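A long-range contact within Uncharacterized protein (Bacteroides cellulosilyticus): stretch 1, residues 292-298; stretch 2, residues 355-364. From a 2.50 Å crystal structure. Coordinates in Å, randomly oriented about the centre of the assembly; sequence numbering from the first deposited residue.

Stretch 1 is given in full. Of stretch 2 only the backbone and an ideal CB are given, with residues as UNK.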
# COMPACT_ATOMS: atom_id res chain seq x y z
N ALA A 292 3.01 9.84 -9.97
CA ALA A 292 3.80 10.77 -9.17
C ALA A 292 4.63 11.72 -10.05
O ALA A 292 5.18 11.28 -11.06
CB ALA A 292 4.71 10.02 -8.22
N PRO A 293 4.75 13.00 -9.68
CA PRO A 293 4.29 13.56 -8.41
C PRO A 293 2.88 14.17 -8.41
O PRO A 293 2.55 14.95 -7.52
CB PRO A 293 5.33 14.66 -8.16
CG PRO A 293 5.61 15.19 -9.53
CD PRO A 293 5.45 14.02 -10.49
N ASN A 294 2.04 13.81 -9.39
CA ASN A 294 0.72 14.43 -9.56
C ASN A 294 -0.33 13.77 -8.68
O ASN A 294 -0.10 12.69 -8.13
CB ASN A 294 0.27 14.36 -11.02
CG ASN A 294 1.29 14.93 -11.97
OD1 ASN A 294 1.89 14.21 -12.77
ND2 ASN A 294 1.52 16.23 -11.88
N THR A 295 -1.49 14.40 -8.57
CA THR A 295 -2.61 13.85 -7.80
C THR A 295 -3.14 12.56 -8.45
O THR A 295 -2.98 12.37 -9.65
CB THR A 295 -3.81 14.83 -7.70
OG1 THR A 295 -4.35 15.08 -9.01
CG2 THR A 295 -3.41 16.14 -7.05
N PRO A 296 -3.77 11.68 -7.65
CA PRO A 296 -4.49 10.56 -8.24
C PRO A 296 -5.80 10.99 -8.91
O PRO A 296 -6.32 10.25 -9.75
CB PRO A 296 -4.77 9.65 -7.04
CG PRO A 296 -4.85 10.59 -5.89
CD PRO A 296 -3.83 11.66 -6.18
N ASP A 297 -6.34 12.15 -8.52
CA ASP A 297 -7.57 12.68 -9.10
C ASP A 297 -7.40 13.01 -10.59
O ASP A 297 -8.18 12.53 -11.42
CB ASP A 297 -8.01 13.97 -8.38
CG ASP A 297 -8.25 13.75 -6.88
OD1 ASP A 297 -9.38 13.99 -6.41
OD2 ASP A 297 -7.29 13.37 -6.18
N PHE A 298 -6.39 13.81 -10.89
CA PHE A 298 -6.15 14.33 -12.25
C PHE A 298 -4.94 13.72 -12.98
O PHE A 298 -4.94 13.68 -14.21
CB PHE A 298 -6.00 15.85 -12.22
CG PHE A 298 -7.15 16.57 -11.57
CD1 PHE A 298 -8.47 16.22 -11.82
CD2 PHE A 298 -6.90 17.64 -10.71
CE1 PHE A 298 -9.52 16.90 -11.22
CE2 PHE A 298 -7.94 18.33 -10.11
CZ PHE A 298 -9.25 17.96 -10.36
N UNK A 355 -1.84 12.34 1.89
CA UNK A 355 -3.09 12.73 1.22
C UNK A 355 -3.38 11.85 -0.00
O UNK A 355 -4.50 11.38 -0.17
CB UNK A 355 -3.02 14.20 0.79
N UNK A 356 -2.37 11.63 -0.83
CA UNK A 356 -2.54 10.86 -2.07
C UNK A 356 -2.73 9.37 -1.82
O UNK A 356 -3.38 8.69 -2.62
CB UNK A 356 -1.33 11.07 -2.98
N UNK A 357 -2.17 8.85 -0.73
CA UNK A 357 -2.41 7.46 -0.32
C UNK A 357 -3.88 7.24 0.00
O UNK A 357 -4.50 6.32 -0.52
CB UNK A 357 -1.55 7.10 0.89
N UNK A 358 -4.44 8.08 0.87
CA UNK A 358 -5.85 7.99 1.25
C UNK A 358 -6.75 8.16 0.04
O UNK A 358 -7.70 7.40 -0.14
CB UNK A 358 -6.19 9.04 2.31
N UNK A 359 -6.43 9.15 -0.79
CA UNK A 359 -7.20 9.44 -2.01
C UNK A 359 -7.15 8.31 -3.03
O UNK A 359 -8.16 8.04 -3.70
CB UNK A 359 -6.68 10.73 -2.66
N UNK A 360 -6.00 7.64 -3.15
CA UNK A 360 -5.87 6.46 -4.02
C UNK A 360 -6.87 5.36 -3.64
O UNK A 360 -7.59 4.85 -4.49
CB UNK A 360 -4.44 5.91 -3.95
N UNK A 361 -6.90 5.00 -2.36
CA UNK A 361 -7.77 3.91 -1.90
C UNK A 361 -9.25 4.30 -1.87
O UNK A 361 -10.12 3.46 -2.13
CB UNK A 361 -7.34 3.46 -0.50
N UNK A 362 -9.53 5.57 -1.58
CA UNK A 362 -10.90 6.09 -1.65
C UNK A 362 -11.41 6.14 -3.09
O UNK A 362 -12.53 5.71 -3.36
CB UNK A 362 -10.97 7.49 -1.03
N UNK A 363 -10.59 6.64 -4.02
CA UNK A 363 -10.95 6.64 -5.44
C UNK A 363 -10.96 5.22 -6.05
O UNK A 363 -11.78 4.93 -6.92
CB UNK A 363 -9.97 7.53 -6.21
N UNK A 364 -10.06 4.35 -5.60
CA UNK A 364 -10.03 2.96 -6.06
C UNK A 364 -11.33 2.22 -5.72
O UNK A 364 -11.91 1.56 -6.57
CB UNK A 364 -8.84 2.23 -5.44

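The backbone of stretch 2 is helical throughout, so its side chains fan outward and only part of the turn can meet the loop of stretch 1. That loop offers a proline ring at Pro-296, a carboxylate at Asp-297, and the carbonyl of Pro-293.

Position 355 has nothing of stretch 1 within 5.5 Å of its ideal CB, so the loop sets no rule there; it is Ala-355.

At position 356 the CA-to-CB bond points toward the loop, and the ideal CB lies 4.1 Å from CD of Pro-296. Beyond it runs the backbone from Pro-293 to Thr-295. A broad, flat group would suit this surface, though a long aliphatic chain could also cover part of it, and a polar tip would have a carbonyl within reach. The residue is Tyr-356, at chi1 m. CA of Thr-295 sits over one face of its ring, 4.2 Å from the centroid and 14° off the normal, a CH-pi contact. Its CD1 packs 3.8 Å from CD of Pro-296. The hydroxyl reaches past the ring to a water: Tyr-356 OH lies 2.6 Å from the water O, and that water O donates to O of Pro-293 at 3.0 Å. The ring thus supplies apolar cover, while its tip serves the carbonyl through the water.

Positions 357 and 358 do not engage the loop: CB points away at the first, and the second is out of reach. They are Leu-357 and Ala-358.

Position 359 again points toward stretch 1. Its ideal CB is 3.7 Å from CG of Pro-296 and 4.4 Å from OD2 of Asp-297, so a proline ring lies beside the base of the side chain and a negative charge lies close by. Lysine or arginine would answer the charge, and a shorter donor such as asparagine or glutamine might also be considered. The deposited residue is Arg-359. Its CB touches CG of Pro-296 at 3.8 Å, and with chi3 at p the chain brings the edge of its guanidinium to the carboxylate. Both NH2 (2.8 Å) and NE (3.0 Å) of Arg-359 donate to OD2 of Asp-297, making a salt bridge in which two donors share a single oxygen.

At position 360 CB points sideways, 4.9 Å from CB of Pro-296. A small or medium residue, polar or apolar, would fit beside the proline. It is Thr-360, whose OG1 donates to O of Tyr-356 one turn back at 2.7 Å, settling the hydroxyl within the helix while OG1 remains 4.0 Å from CB of Pro-296.

Positions 361 and 362 are out of reach; they are Tyr-361 and Leu-362.

Position 363 points toward the loop, yet nothing of stretch 1 lies within 5.5 Å of its ideal CB. Bridging that gap calls for a longer side chain, leucine, isoleucine or methionine. Leu-363 extends CD1 to 4.3 Å from CB of Pro-296 and 4.0 Å from OD2 of Asp-297, covering the proline alongside the salt bridge.

Position 364 is out of reach and holds Ser-364.

Stretch 2 (355-364) AYLARTYLLS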
# COMPACT_ATOMS: atom_id res chain seq x y z
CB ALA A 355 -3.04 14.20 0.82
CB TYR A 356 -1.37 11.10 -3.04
CG TYR A 356 -1.18 12.54 -3.50
CD1 TYR A 356 -2.18 13.52 -3.34
CD2 TYR A 356 0.00 12.93 -4.13
CE1 TYR A 356 -1.99 14.82 -3.77
CE2 TYR A 356 0.19 14.24 -4.57
CZ TYR A 356 -0.81 15.18 -4.38
OH TYR A 356 -0.63 16.47 -4.81
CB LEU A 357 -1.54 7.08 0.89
CG LEU A 357 -1.55 5.60 1.32
CD1 LEU A 357 -0.20 5.21 1.89
CD2 LEU A 357 -2.65 5.27 2.32
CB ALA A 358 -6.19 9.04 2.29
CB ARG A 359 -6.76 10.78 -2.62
CG ARG A 359 -7.42 11.95 -1.90
CD ARG A 359 -6.65 13.25 -1.94
NE ARG A 359 -6.48 13.81 -3.28
CZ ARG A 359 -6.02 15.03 -3.54
NH1 ARG A 359 -5.67 15.86 -2.56
NH2 ARG A 359 -5.90 15.44 -4.80
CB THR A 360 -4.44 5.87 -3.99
OG1 THR A 360 -3.54 6.82 -4.56
CG2 THR A 360 -4.34 4.56 -4.76
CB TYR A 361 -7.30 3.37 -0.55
CG TYR A 361 -5.99 2.62 -0.65
CD1 TYR A 361 -5.91 1.43 -1.36
CD2 TYR A 361 -4.82 3.11 -0.06
CE1 TYR A 361 -4.72 0.73 -1.47
CE2 TYR A 361 -3.62 2.43 -0.17
CZ TYR A 361 -3.57 1.23 -0.87
OH TYR A 361 -2.39 0.54 -0.99
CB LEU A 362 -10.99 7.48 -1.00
CG LEU A 362 -10.82 7.47 0.52
CD1 LEU A 362 -10.48 8.86 1.04
CD2 LEU A 362 -12.06 6.93 1.22
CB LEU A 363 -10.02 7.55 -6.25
CG LEU A 363 -10.17 9.05 -5.99
CD1 LEU A 363 -9.00 9.82 -6.61
CD2 LEU A 363 -11.49 9.60 -6.51
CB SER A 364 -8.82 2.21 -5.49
OG SER A 364 -8.86 0.84 -5.81
O HOH W 1 1.26 17.34 -6.34
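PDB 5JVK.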